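Local coordinates for adenylosuccinate lyase (Francisella tularensis subsp. tularensis SCHU S4, PDB 4EEI), which probably catalyses the fumarate-releasing cleavage of adenylosuccinate to AMP and of the succinylated imidazole carboxamide ribotide, two steps of purine biosynthesis, at residues S349-S354 and K416-E421; E193-A198 and L204-V209; E234-E239 and R325-T330; A8-I13 and M110-K115. All coordinates share one frame; numbering follows the deposited sequence.

Contact 1 of 4, residues S349-S354 and K416-E421; sequences SAYLSS and KTYLKE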
loop_
_atom_site.group_PDB
_atom_site.type_symbol
_atom_site.label_atom_id
_atom_site.label_comp_id
_atom_site.label_asym_id
_atom_site.label_seq_id
_atom_site.Cartn_x
_atom_site.Cartn_y
_atom_site.Cartn_z
ATOM N N SER B 349 7.899 -38.065 -19.423
ATOM C CA SER B 349 9.130 -38.193 -20.206
ATOM C C SER B 349 9.430 -37.044 -21.180
ATOM O O SER B 349 10.405 -37.108 -21.928
ATOM C CB SER B 349 9.134 -39.522 -20.965
ATOM O OG SER B 349 7.891 -39.745 -21.604
ATOM N N ALA B 350 8.604 -36.002 -21.179
ATOM C CA ALA B 350 8.702 -34.947 -22.193
ATOM C C ALA B 350 10.026 -34.179 -22.175
ATOM O O ALA B 350 10.590 -33.867 -23.223
ATOM C CB ALA B 350 7.529 -33.984 -22.067
ATOM N N TYR B 351 10.507 -33.877 -20.977
ATOM C CA TYR B 351 11.757 -33.147 -20.776
ATOM C C TYR B 351 12.970 -33.812 -21.441
ATOM O O TYR B 351 13.976 -33.158 -21.716
ATOM C CB TYR B 351 12.022 -32.954 -19.280
ATOM C CG TYR B 351 11.940 -34.220 -18.461
ATOM C CD1 TYR B 351 10.766 -34.573 -17.807
ATOM C CD2 TYR B 351 13.040 -35.057 -18.329
ATOM C CE1 TYR B 351 10.690 -35.727 -17.052
ATOM C CE2 TYR B 351 12.974 -36.210 -17.578
ATOM C CZ TYR B 351 11.798 -36.543 -16.943
ATOM O OH TYR B 351 11.728 -37.695 -16.193
ATOM N N LEU B 352 12.879 -35.110 -21.697
ATOM C CA LEU B 352 14.027 -35.845 -22.222
ATOM C C LEU B 352 14.432 -35.419 -23.632
ATOM O O LEU B 352 15.585 -35.587 -24.023
ATOM C CB LEU B 352 13.771 -37.350 -22.192
ATOM C CG LEU B 352 13.826 -38.044 -20.831
ATOM C CD1 LEU B 352 13.634 -39.550 -20.990
ATOM C CD2 LEU B 352 15.135 -37.751 -20.130
ATOM N N SER B 353 13.487 -34.882 -24.395
ATOM C CA SER B 353 13.791 -34.436 -25.751
ATOM C C SER B 353 14.824 -33.317 -25.749
ATOM O O SER B 353 15.764 -33.328 -26.549
ATOM C CB SER B 353 12.522 -33.991 -26.470
ATOM O OG SER B 353 11.667 -35.094 -26.691
ATOM N N SER B 354 14.656 -32.359 -24.842
ATOM C CA SER B 354 15.631 -31.283 -24.715
ATOM C C SER B 354 16.997 -31.842 -24.328
ATOM O O SER B 354 18.024 -31.362 -24.804
ATOM C CB SER B 354 15.185 -30.235 -23.697
ATOM O OG SER B 354 16.180 -29.234 -23.557
ATOM N N LYS B 416 20.672 -39.041 -11.851
ATOM C CA LYS B 416 22.073 -38.664 -12.006
ATOM C C LYS B 416 22.224 -37.368 -12.763
ATOM O O LYS B 416 23.135 -36.581 -12.499
ATOM C CB LYS B 416 22.815 -39.737 -12.794
ATOM C CG LYS B 416 23.855 -40.482 -12.002
ATOM C CD LYS B 416 23.197 -41.402 -11.004
ATOM C CE LYS B 416 24.219 -42.308 -10.334
ATOM N NZ LYS B 416 23.765 -43.725 -10.337
ATOM N N THR B 417 21.338 -37.162 -13.727
ATOM C CA THR B 417 21.449 -36.026 -14.632
ATOM C C THR B 417 20.932 -34.752 -13.991
ATOM O O THR B 417 21.616 -33.728 -13.976
ATOM C CB THR B 417 20.686 -36.300 -15.944
ATOM O OG1 THR B 417 21.241 -37.459 -16.580
ATOM C CG2 THR B 417 20.782 -35.116 -16.894
ATOM N N TYR B 418 19.724 -34.816 -13.449
ATOM C CA TYR B 418 19.036 -33.610 -13.025
ATOM C C TYR B 418 19.340 -33.200 -11.591
ATOM O O TYR B 418 18.896 -32.145 -11.138
ATOM C CB TYR B 418 17.537 -33.773 -13.251
ATOM C CG TYR B 418 17.191 -33.839 -14.717
ATOM C CD1 TYR B 418 17.065 -32.680 -15.464
ATOM C CD2 TYR B 418 17.008 -35.059 -15.357
ATOM C CE1 TYR B 418 16.751 -32.724 -16.802
ATOM C CE2 TYR B 418 16.698 -35.114 -16.703
ATOM C CZ TYR B 418 16.573 -33.942 -17.419
ATOM O OH TYR B 418 16.261 -33.980 -18.760
ATOM N N LEU B 419 20.092 -34.034 -10.883
ATOM C CA LEU B 419 20.537 -33.702 -9.534
ATOM C C LEU B 419 22.064 -33.670 -9.462
ATOM O O LEU B 419 22.645 -33.728 -8.375
ATOM C CB LEU B 419 19.972 -34.699 -8.518
ATOM C CG LEU B 419 18.611 -34.365 -7.896
ATOM C CD1 LEU B 419 17.483 -34.381 -8.911
ATOM C CD2 LEU B 419 18.302 -35.319 -6.763
ATOM N N LYS B 420 22.699 -33.570 -10.628
ATOM C CA LYS B 420 24.160 -33.590 -10.756
ATOM C C LYS B 420 24.876 -32.571 -9.858
ATOM O O LYS B 420 25.911 -32.876 -9.271
ATOM C CB LYS B 420 24.549 -33.342 -12.219
ATOM C CG LYS B 420 26.048 -33.340 -12.505
ATOM C CD LYS B 420 26.339 -32.831 -13.932
ATOM C CE LYS B 420 26.131 -31.311 -14.057
ATOM N NZ LYS B 420 25.570 -30.867 -15.376
ATOM N N GLU B 421 24.325 -31.368 -9.750
ATOM C CA GLU B 421 25.007 -30.293 -9.034
ATOM C C GLU B 421 24.411 -29.990 -7.658
ATOM O O GLU B 421 24.758 -28.979 -7.038
ATOM C CB GLU B 421 25.004 -29.010 -9.874
ATOM C CG GLU B 421 25.729 -29.131 -11.212
ATOM C CD GLU B 421 27.235 -29.018 -11.081
ATOM O OE1 GLU B 421 27.740 -28.927 -9.946
ATOM O OE2 GLU B 421 27.920 -29.013 -12.115
HETATM O O HOH W 1 15.897 -31.780 -20.248
#
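Tyr-351 and Tyr-418 form an offset edge-to-face pair. The CD2/CE2 edge of Tyr-351 turns toward the face of Tyr-418. The ring planes stand 85° apart and the centroids are 5.5 Å from each other. The closest approach is at the phenol end of Tyr-418, where its OH lies 3.4 Å from Tyr-351 CD2, near the plane of the Tyr-351 ring. CG of Tyr-351 sits between its backbone N and carbonyl carbon (chi1 51°), and this swings the ring toward Tyr-418.

A looser van der Waals touch comes from Leu-352, whose CD2 is 4.2 Å from Tyr-418 OH. The methyl reaches the hydroxyl rather than the ring carbons.

The polar link runs through a water. Tyr-418 OH donates to it over 2.7 Å, and the water donates to Tyr-351 O at 2.8 Å. The water lies at the edge of the Tyr-418 ring, in its plane. It gives the buried hydroxyl an acceptor and ties it to the backbone carbonyl of Tyr-351.

Strand 143-149 packs on both rings through Glu-146 and Pro-147, and Cys-188 of the second subunit also packs on Tyr-418. A bound succinate lies about 10 Å from the Tyr-351 side chain. The arrangement joins the C-terminal end of helix 411-418 to the type I turn 349-352, which leads into the following helix, in the C-terminal helical region of the fumarase/aspartase superfamily fold.

Contact 2 of 4, residues E193-A198 and L204-V209; sequences EDEKKA and LPVEEV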
loop_
_atom_site.group_PDB
_atom_site.type_symbol
_atom_site.label_atom_id
_atom_site.label_comp_id
_atom_site.label_asym_id
_atom_site.label_seq_id
_atom_site.Cartn_x
_atom_site.Cartn_y
_atom_site.Cartn_z
ATOM N N GLU B 193 26.919 15.504 26.998
ATOM C CA GLU B 193 27.592 14.633 27.952
ATOM C C GLU B 193 26.578 13.884 28.828
ATOM O O GLU B 193 26.730 12.677 29.075
ATOM C CB GLU B 193 28.544 15.452 28.826
ATOM C CG GLU B 193 29.297 14.635 29.865
ATOM C CD GLU B 193 30.178 15.498 30.771
ATOM O OE1 GLU B 193 29.634 16.368 31.489
ATOM O OE2 GLU B 193 31.414 15.305 30.761
ATOM N N ASP B 194 25.549 14.589 29.302
ATOM C CA ASP B 194 24.495 13.935 30.080
ATOM C C ASP B 194 23.824 12.869 29.242
ATOM O O ASP B 194 23.646 11.730 29.675
ATOM C CB ASP B 194 23.422 14.932 30.508
ATOM C CG ASP B 194 23.960 16.044 31.370
ATOM O OD1 ASP B 194 24.916 15.802 32.134
ATOM O OD2 ASP B 194 23.407 17.165 31.281
ATOM N N GLU B 195 23.438 13.264 28.036
ATOM C CA GLU B 195 22.769 12.364 27.111
ATOM C C GLU B 195 23.591 11.104 26.891
ATOM O O GLU B 195 23.073 9.993 26.960
ATOM C CB GLU B 195 22.547 13.078 25.782
ATOM C CG GLU B 195 21.901 12.207 24.734
ATOM C CD GLU B 195 21.617 12.970 23.461
ATOM O OE1 GLU B 195 22.528 13.682 22.980
ATOM O OE2 GLU B 195 20.492 12.836 22.930
ATOM N N LYS B 196 24.885 11.284 26.652
ATOM C CA LYS B 196 25.785 10.162 26.380
ATOM C C LYS B 196 25.898 9.203 27.578
ATOM O O LYS B 196 25.891 7.973 27.414
ATOM C CB LYS B 196 27.168 10.711 26.001
ATOM C CG LYS B 196 28.133 9.669 25.457
ATOM C CD LYS B 196 27.571 9.033 24.198
ATOM C CE LYS B 196 28.555 8.051 23.585
ATOM N NZ LYS B 196 28.989 7.006 24.555
ATOM N N LYS B 197 26.007 9.759 28.783
ATOM C CA LYS B 197 26.083 8.931 29.989
ATOM C C LYS B 197 24.803 8.121 30.172
ATOM O O LYS B 197 24.839 6.925 30.461
ATOM C CB LYS B 197 26.339 9.797 31.224
ATOM C CG LYS B 197 27.728 10.414 31.282
ATOM C CD LYS B 197 27.859 11.363 32.475
ATOM C CE LYS B 197 29.198 12.088 32.475
ATOM N NZ LYS B 197 29.169 13.283 33.370
ATOM N N ALA B 198 23.668 8.781 29.993
ATOM C CA ALA B 198 22.380 8.118 30.133
ATOM C C ALA B 198 22.220 7.015 29.087
ATOM O O ALA B 198 21.718 5.934 29.389
ATOM C CB ALA B 198 21.257 9.129 30.012
ATOM N N LEU B 204 22.391 1.743 24.474
ATOM C CA LEU B 204 22.052 2.075 23.091
ATOM C C LEU B 204 22.780 3.355 22.672
ATOM O O LEU B 204 23.084 4.198 23.514
ATOM C CB LEU B 204 20.536 2.255 22.920
ATOM C CG LEU B 204 19.688 0.980 22.914
ATOM C CD1 LEU B 204 18.221 1.303 22.649
ATOM C CD2 LEU B 204 20.213 -0.002 21.877
ATOM N N PRO B 205 23.061 3.506 21.368
ATOM C CA PRO B 205 23.754 4.707 20.888
ATOM C C PRO B 205 22.821 5.918 20.830
ATOM O O PRO B 205 21.598 5.761 20.787
ATOM C CB PRO B 205 24.190 4.318 19.474
ATOM C CG PRO B 205 23.185 3.297 19.035
ATOM C CD PRO B 205 22.824 2.531 20.288
ATOM N N VAL B 206 23.413 7.108 20.814
ATOM C CA VAL B 206 22.678 8.367 20.792
ATOM C C VAL B 206 22.272 8.718 19.357
ATOM O O VAL B 206 23.059 8.542 18.414
ATOM C CB VAL B 206 23.556 9.486 21.367
ATOM C CG1 VAL B 206 22.897 10.844 21.207
ATOM C CG2 VAL B 206 23.875 9.202 22.834
ATOM N N GLU B 207 21.043 9.197 19.189
ATOM C CA GLU B 207 20.568 9.637 17.878
ATOM C C GLU B 207 21.418 10.821 17.402
ATOM O O GLU B 207 21.608 11.782 18.155
ATOM C CB GLU B 207 19.089 10.027 17.979
ATOM C CG GLU B 207 18.461 10.394 16.658
ATOM C CD GLU B 207 18.445 9.229 15.706
ATOM O OE1 GLU B 207 19.083 9.307 14.635
ATOM O OE2 GLU B 207 17.785 8.230 16.035
ATOM N N GLU B 208 21.917 10.752 16.172
ATOM C CA GLU B 208 22.829 11.768 15.657
ATOM C C GLU B 208 22.179 13.147 15.628
ATOM O O GLU B 208 22.696 14.101 16.204
ATOM C CB GLU B 208 23.314 11.394 14.256
ATOM C CG GLU B 208 24.474 10.415 14.244
ATOM C CD GLU B 208 24.018 8.974 14.331
ATOM O OE1 GLU B 208 22.793 8.735 14.293
ATOM O OE2 GLU B 208 24.883 8.081 14.436
ATOM N N VAL B 209 21.077 13.259 14.895
ATOM C CA VAL B 209 20.208 14.423 14.997
ATOM C C VAL B 209 18.810 14.019 15.451
ATOM O O VAL B 209 18.055 13.406 14.699
ATOM C CB VAL B 209 20.111 15.171 13.655
ATOM C CG1 VAL B 209 19.261 16.422 13.806
ATOM C CG2 VAL B 209 21.500 15.519 13.144
HETATM O O HOH W 2 19.879 12.860 20.288
#
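Val-206 lays CG1 against the carboxylate end of Glu-195. The methyl is 3.4 Å from Glu-195 CD and also 3.4 Å from Glu-195 OE1. CG2, the other branch, meets the aliphatic part of Lys-196, 3.9 Å from its CD. The valine thus straddles two successive side chains of helix 192-202. Glu-195 reaches it with an extended chain, CG trans to the backbone N (chi1 178°). Lys-196 instead bends at chi2, and its NZ forms a salt bridge with Asp-200 on the same helix.

This is a helix with the following loop folded back along it, the loop leading on to helix 217-244 in the helical bundle of the lyase 1 family. A water also joins the two segments. It donates to Glu-195 OE2 at 2.7 Å and to Glu-207 O at 2.9 Å.

The Glu-195 carboxylate is buried and held at both oxygens: OE2 also bonds to Phe-180 N, while OE1 bonds to Tyr-187 OH and makes a salt bridge with Arg-428 of the second subunit, which would probably stabilise its negative charge. That arginine packs on Val-206 as well, placing this corner at a subunit interface.

Contact 3 of 4, residues E234-E239 and R325-T330; sequences ERLAVE and RRMKNT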
loop_
_atom_site.group_PDB
_atom_site.type_symbol
_atom_site.label_atom_id
_atom_site.label_comp_id
_atom_site.label_asym_id
_atom_site.label_seq_id
_atom_site.Cartn_x
_atom_site.Cartn_y
_atom_site.Cartn_z
ATOM N N GLU B 234 4.896 -15.733 2.747
ATOM C CA GLU B 234 3.813 -15.987 1.799
ATOM C C GLU B 234 4.266 -16.888 0.664
ATOM O O GLU B 234 3.521 -17.765 0.227
ATOM C CB GLU B 234 3.228 -14.676 1.249
ATOM C CG GLU B 234 1.903 -14.880 0.476
ATOM C CD GLU B 234 1.252 -13.566 0.055
ATOM O OE1 GLU B 234 1.620 -12.516 0.627
ATOM O OE2 GLU B 234 0.373 -13.580 -0.841
ATOM N N ARG B 235 5.489 -16.677 0.184
ATOM C CA ARG B 235 5.994 -17.496 -0.913
ATOM C C ARG B 235 6.075 -18.943 -0.485
ATOM O O ARG B 235 5.700 -19.830 -1.244
ATOM C CB ARG B 235 7.358 -17.010 -1.409
ATOM C CG ARG B 235 7.838 -17.732 -2.678
ATOM C CD ARG B 235 9.059 -17.046 -3.293
ATOM N NE ARG B 235 10.271 -17.283 -2.518
ATOM C CZ ARG B 235 11.114 -18.284 -2.755
ATOM N NH1 ARG B 235 12.202 -18.441 -2.005
ATOM N NH2 ARG B 235 10.870 -19.137 -3.744
ATOM N N LEU B 236 6.573 -19.187 0.727
ATOM C CA LEU B 236 6.694 -20.552 1.229
ATOM C C LEU B 236 5.326 -21.152 1.508
ATOM O O LEU B 236 5.086 -22.332 1.240
ATOM C CB LEU B 236 7.560 -20.573 2.496
ATOM C CG LEU B 236 7.634 -21.860 3.310
ATOM C CD1 LEU B 236 8.169 -23.008 2.477
ATOM C CD2 LEU B 236 8.517 -21.635 4.531
ATOM N N ALA B 237 4.421 -20.336 2.041
ATOM C CA ALA B 237 3.081 -20.821 2.365
ATOM C C ALA B 237 2.362 -21.261 1.081
ATOM O O ALA B 237 1.703 -22.303 1.043
ATOM C CB ALA B 237 2.293 -19.739 3.083
ATOM N N VAL B 238 2.506 -20.467 0.033
ATOM C CA VAL B 238 1.849 -20.752 -1.238
ATOM C C VAL B 238 2.425 -22.017 -1.870
ATOM O O VAL B 238 1.697 -22.838 -2.440
ATOM C CB VAL B 238 1.996 -19.548 -2.185
ATOM C CG1 VAL B 238 1.617 -19.917 -3.622
ATOM C CG2 VAL B 238 1.154 -18.372 -1.676
ATOM N N GLU B 239 3.738 -22.187 -1.759
ATOM C CA GLU B 239 4.366 -23.414 -2.235
ATOM C C GLU B 239 3.761 -24.635 -1.546
ATOM O O GLU B 239 3.412 -25.625 -2.196
ATOM C CB GLU B 239 5.878 -23.368 -2.000
ATOM C CG GLU B 239 6.612 -24.648 -2.399
ATOM C CD GLU B 239 6.739 -24.841 -3.906
ATOM O OE1 GLU B 239 6.665 -23.841 -4.649
ATOM O OE2 GLU B 239 6.927 -26.002 -4.347
ATOM N N ARG B 325 6.761 -18.887 14.475
ATOM C CA ARG B 325 6.658 -20.109 15.279
ATOM C C ARG B 325 5.727 -21.106 14.635
ATOM O O ARG B 325 6.001 -22.313 14.615
ATOM C CB ARG B 325 6.178 -19.792 16.701
ATOM C CG ARG B 325 7.134 -18.908 17.486
ATOM C CD ARG B 325 6.735 -18.782 18.943
ATOM N NE ARG B 325 7.673 -17.914 19.660
ATOM C CZ ARG B 325 7.521 -17.526 20.922
ATOM N NH1 ARG B 325 6.464 -17.917 21.619
ATOM N NH2 ARG B 325 8.428 -16.737 21.480
ATOM N N ARG B 326 4.604 -20.622 14.118
ATOM C CA ARG B 326 3.629 -21.550 13.531
ATOM C C ARG B 326 4.168 -22.144 12.227
ATOM O O ARG B 326 4.002 -23.343 11.963
ATOM C CB ARG B 326 2.280 -20.869 13.289
ATOM C CG ARG B 326 1.268 -21.779 12.607
ATOM C CD ARG B 326 -0.157 -21.237 12.663
ATOM N NE ARG B 326 -1.103 -22.237 12.163
ATOM C CZ ARG B 326 -2.420 -22.155 12.293
ATOM N NH1 ARG B 326 -2.959 -21.109 12.905
ATOM N NH2 ARG B 326 -3.195 -23.127 11.815
ATOM N N MET B 327 4.821 -21.315 11.418
ATOM C CA MET B 327 5.440 -21.821 10.192
ATOM C C MET B 327 6.528 -22.847 10.492
ATOM O O MET B 327 6.635 -23.856 9.805
ATOM C CB MET B 327 6.018 -20.684 9.354
ATOM C CG MET B 327 6.696 -21.198 8.069
ATOM S SD MET B 327 5.526 -21.979 6.913
ATOM C CE MET B 327 5.041 -20.534 5.965
ATOM N N LYS B 328 7.338 -22.598 11.516
ATOM C CA LYS B 328 8.355 -23.580 11.900
ATOM C C LYS B 328 7.734 -24.911 12.300
ATOM O O LYS B 328 8.191 -25.982 11.871
ATOM C CB LYS B 328 9.237 -23.047 13.036
ATOM C CG LYS B 328 10.204 -24.095 13.607
ATOM C CD LYS B 328 10.383 -23.885 15.101
ATOM C CE LYS B 328 11.592 -24.616 15.664
ATOM N NZ LYS B 328 11.530 -26.108 15.558
ATOM N N ASN B 329 6.679 -24.868 13.106
ATOM C CA ASN B 329 6.050 -26.120 13.520
ATOM C C ASN B 329 5.402 -26.825 12.330
ATOM O O ASN B 329 5.435 -28.047 12.236
ATOM C CB ASN B 329 5.028 -25.865 14.627
ATOM C CG ASN B 329 5.674 -25.476 15.945
ATOM O OD1 ASN B 329 6.732 -26.000 16.317
ATOM N ND2 ASN B 329 5.031 -24.559 16.669
ATOM N N THR B 330 4.822 -26.047 11.426
ATOM C CA THR B 330 4.213 -26.593 10.214
ATOM C C THR B 330 5.262 -27.261 9.314
ATOM O O THR B 330 5.028 -28.336 8.768
ATOM C CB THR B 330 3.448 -25.495 9.439
ATOM O OG1 THR B 330 2.306 -25.082 10.208
ATOM C CG2 THR B 330 2.960 -26.016 8.103
#
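Leu-236 meets Met-327 through one branch of its isobutyl group. Its CD2 lies 3.8 Å from Met-327 SD and 3.9 Å from Met-327 CE. The branch carbon CG of Leu-236 is 3.9 Å from the same CE. The leucine therefore covers the thioether as well as its terminal methyl. Its CG stands opposite the backbone N (chi1 170°), and this carries the branch toward the second helix.

Ala-237 comes next and meets the methyl alone. Its CB is 4.1 Å from Met-327 CE, and its backbone N is 4.0 Å from that methyl. CE thus rests on both the alanine and the leucine branch.

Met-327 is the one residue of 325-330 that bridges the two segments. Its chain leaves the backbone with CG trans to N, then bends at chi2 (65°) and again at chi3 (89°). The bends bring the sulfur alongside Leu-236 and carry the methyl on to Ala-237. All three residues are buried, and the meeting is by apolar contact.

Neighbouring helices close round the group. Leu-277 of helix 272-293 and Leu-120 of helix 94-131 touch Met-327, while Leu-124 touches Leu-236. Val-238 packs on Val-296 of the second subunit and Trp-298 of the third. The arrangement belongs to the apolar interior of the long helical bundle of the fumarase/aspartase superfamily, through which these enzymes form tetramers.

Contact 4 of 4, residues A8-I13 and M110-K115; sequences AEISKI and MSYVIK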
loop_
_atom_site.group_PDB
_atom_site.type_symbol
_atom_site.label_atom_id
_atom_site.label_comp_id
_atom_site.label_asym_id
_atom_site.label_seq_id
_atom_site.Cartn_x
_atom_site.Cartn_y
_atom_site.Cartn_z
ATOM N N ALA B 8 1.886 -14.609 24.588
ATOM C CA ALA B 8 1.887 -13.933 25.885
ATOM C C ALA B 8 3.100 -13.035 26.130
ATOM O O ALA B 8 2.951 -11.902 26.590
ATOM C CB ALA B 8 1.717 -14.952 27.018
ATOM N N GLU B 9 4.295 -13.532 25.829
ATOM C CA GLU B 9 5.506 -12.787 26.162
ATOM C C GLU B 9 5.677 -11.563 25.274
ATOM O O GLU B 9 6.338 -10.597 25.657
ATOM C CB GLU B 9 6.745 -13.680 26.088
ATOM C CG GLU B 9 7.011 -14.264 24.717
ATOM C CD GLU B 9 6.579 -15.716 24.629
ATOM O OE1 GLU B 9 7.317 -16.516 24.010
ATOM O OE2 GLU B 9 5.500 -16.052 25.177
ATOM N N ILE B 10 5.083 -11.585 24.081
ATOM C CA ILE B 10 5.166 -10.407 23.220
ATOM C C ILE B 10 4.144 -9.349 23.645
ATOM O O ILE B 10 4.465 -8.169 23.735
ATOM C CB ILE B 10 4.991 -10.769 21.738
ATOM C CG1 ILE B 10 5.980 -11.871 21.347
ATOM C CG2 ILE B 10 5.170 -9.535 20.852
ATOM C CD1 ILE B 10 7.443 -11.520 21.626
ATOM N N SER B 11 2.912 -9.755 23.927
ATOM C CA SER B 11 1.930 -8.751 24.317
ATOM C C SER B 11 2.296 -8.131 25.673
ATOM O O SER B 11 1.972 -6.974 25.934
ATOM C CB SER B 11 0.513 -9.325 24.310
ATOM O OG SER B 11 0.419 -10.427 25.168
ATOM N N LYS B 12 2.991 -8.898 26.508
ATOM C CA LYS B 12 3.432 -8.415 27.811
ATOM C C LYS B 12 4.394 -7.243 27.652
ATOM O O LYS B 12 4.343 -6.278 28.411
ATOM C CB LYS B 12 4.101 -9.538 28.604
ATOM C CG LYS B 12 4.518 -9.140 30.009
ATOM C CD LYS B 12 5.019 -10.338 30.798
ATOM C CE LYS B 12 5.431 -9.940 32.206
ATOM N NZ LYS B 12 6.760 -9.271 32.226
ATOM N N ILE B 13 5.250 -7.317 26.640
ATOM C CA ILE B 13 6.211 -6.254 26.385
ATOM C C ILE B 13 5.489 -4.949 26.068
ATOM O O ILE B 13 5.908 -3.875 26.497
ATOM C CB ILE B 13 7.148 -6.610 25.215
ATOM C CG1 ILE B 13 8.121 -7.717 25.627
ATOM C CG2 ILE B 13 7.905 -5.379 24.742
ATOM C CD1 ILE B 13 8.762 -8.432 24.459
ATOM N N MET B 110 12.524 -7.518 19.181
ATOM C CA MET B 110 13.434 -8.023 18.153
ATOM C C MET B 110 14.163 -9.287 18.572
ATOM O O MET B 110 14.427 -10.163 17.739
ATOM C CB MET B 110 14.464 -6.961 17.764
ATOM C CG MET B 110 13.922 -5.888 16.866
ATOM S SD MET B 110 15.270 -4.853 16.253
ATOM C CE MET B 110 16.142 -6.007 15.188
ATOM N N SER B 111 14.506 -9.376 19.853
ATOM C CA SER B 111 15.215 -10.540 20.358
ATOM C C SER B 111 14.409 -11.805 20.107
ATOM O O SER B 111 14.965 -12.847 19.758
ATOM C CB SER B 111 15.504 -10.382 21.852
ATOM O OG SER B 111 16.386 -9.294 22.055
ATOM N N TYR B 112 13.094 -11.707 20.282
ATOM C CA TYR B 112 12.217 -12.859 20.065
ATOM C C TYR B 112 12.048 -13.160 18.573
ATOM O O TYR B 112 12.033 -14.326 18.169
ATOM C CB TYR B 112 10.842 -12.636 20.712
ATOM C CG TYR B 112 10.809 -12.828 22.213
ATOM C CD1 TYR B 112 10.836 -14.104 22.777
ATOM C CD2 TYR B 112 10.727 -11.741 23.069
ATOM C CE1 TYR B 112 10.804 -14.286 24.157
ATOM C CE2 TYR B 112 10.690 -11.915 24.450
ATOM C CZ TYR B 112 10.729 -13.185 24.984
ATOM O OH TYR B 112 10.689 -13.344 26.353
ATOM N N VAL B 113 11.903 -12.117 17.766
ATOM C CA VAL B 113 11.751 -12.294 16.321
ATOM C C VAL B 113 12.988 -12.969 15.749
ATOM O O VAL B 113 12.883 -13.902 14.960
ATOM C CB VAL B 113 11.551 -10.953 15.629
ATOM C CG1 VAL B 113 11.476 -11.136 14.102
ATOM C CG2 VAL B 113 10.284 -10.284 16.155
ATOM N N ILE B 114 14.158 -12.503 16.172
ATOM C CA ILE B 114 15.421 -13.040 15.664
ATOM C C ILE B 114 15.601 -14.508 16.065
ATOM O O ILE B 114 16.009 -15.350 15.245
ATOM C CB ILE B 114 16.614 -12.173 16.127
ATOM C CG1 ILE B 114 16.623 -10.861 15.347
ATOM C CG2 ILE B 114 17.949 -12.908 15.916
ATOM C CD1 ILE B 114 17.645 -9.845 15.851
ATOM N N LYS B 115 15.285 -14.827 17.319
ATOM C CA LYS B 115 15.395 -16.203 17.791
ATOM C C LYS B 115 14.465 -17.090 16.980
ATOM O O LYS B 115 14.845 -18.182 16.544
ATOM C CB LYS B 115 15.025 -16.305 19.274
ATOM C CG LYS B 115 15.048 -17.732 19.807
ATOM C CD LYS B 115 14.399 -17.842 21.186
ATOM C CE LYS B 115 14.485 -19.271 21.743
ATOM N NZ LYS B 115 13.859 -20.298 20.852
#
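Three side chains of helix 8-14 meet the ring of Tyr-112. The two helical segments, 8-13 and 110-115, run nearly antiparallel at 155°, with their axes 11.1 Å apart. They join the short N-terminal helix to helix 94-131, one of the long helices in the helical bundle of the lyase 1 family.

Glu-9 lies over one face of the ring. Its CG makes a CH-pi contact, 4.1 Å from the Tyr-112 ring centroid and displaced toward the rim. The carboxylate plane of Glu-9 is tilted 59° from that ring, with OE1 4.1 Å from Tyr-112 CE1. Ile-10 comes obliquely near the root of the ring, with CD1 3.6 Å from Tyr-112 CD2 and 3.7 Å from CB of the same tyrosine. Ile-13 adds its CD1 4.0 Å from Tyr-112 CE2.

Outside this shell, Arg-325 of helix 304-333 packs on Tyr-112 and holds the Glu-9 carboxylate while CG of that glutamate rests on the ring. Val-321 of the same helix touches Ile-10. A second tie between helix 8-14 and helix 94-131 is the hydrogen bond from Gln-105 NE2 to the carbonyl oxygen of Ile-13.

In the fold
Along the chain, contact 4 closes first, then contact 2, contact 3 and contact 1. Contacts 3 and 4 lie near the centre of the chain, with their centres 19 Å apart. They touch directly: Arg-325 NH2 is 2.8 Å from Glu-9 OE1 in a salt bridge, tying helix 304-333 to the N-terminal helix 8-14. Contacts 1 and 2 sit on opposite sides of the chain's centre, their centres 61 Å apart. Contact 2 lies on helix 192-202 and the loop leading to helix 217-244, which carries one side of contact 3. Contacts 1, 2 and 3 all touch the second subunit, so assembly contacts extend along much of the elongated chain.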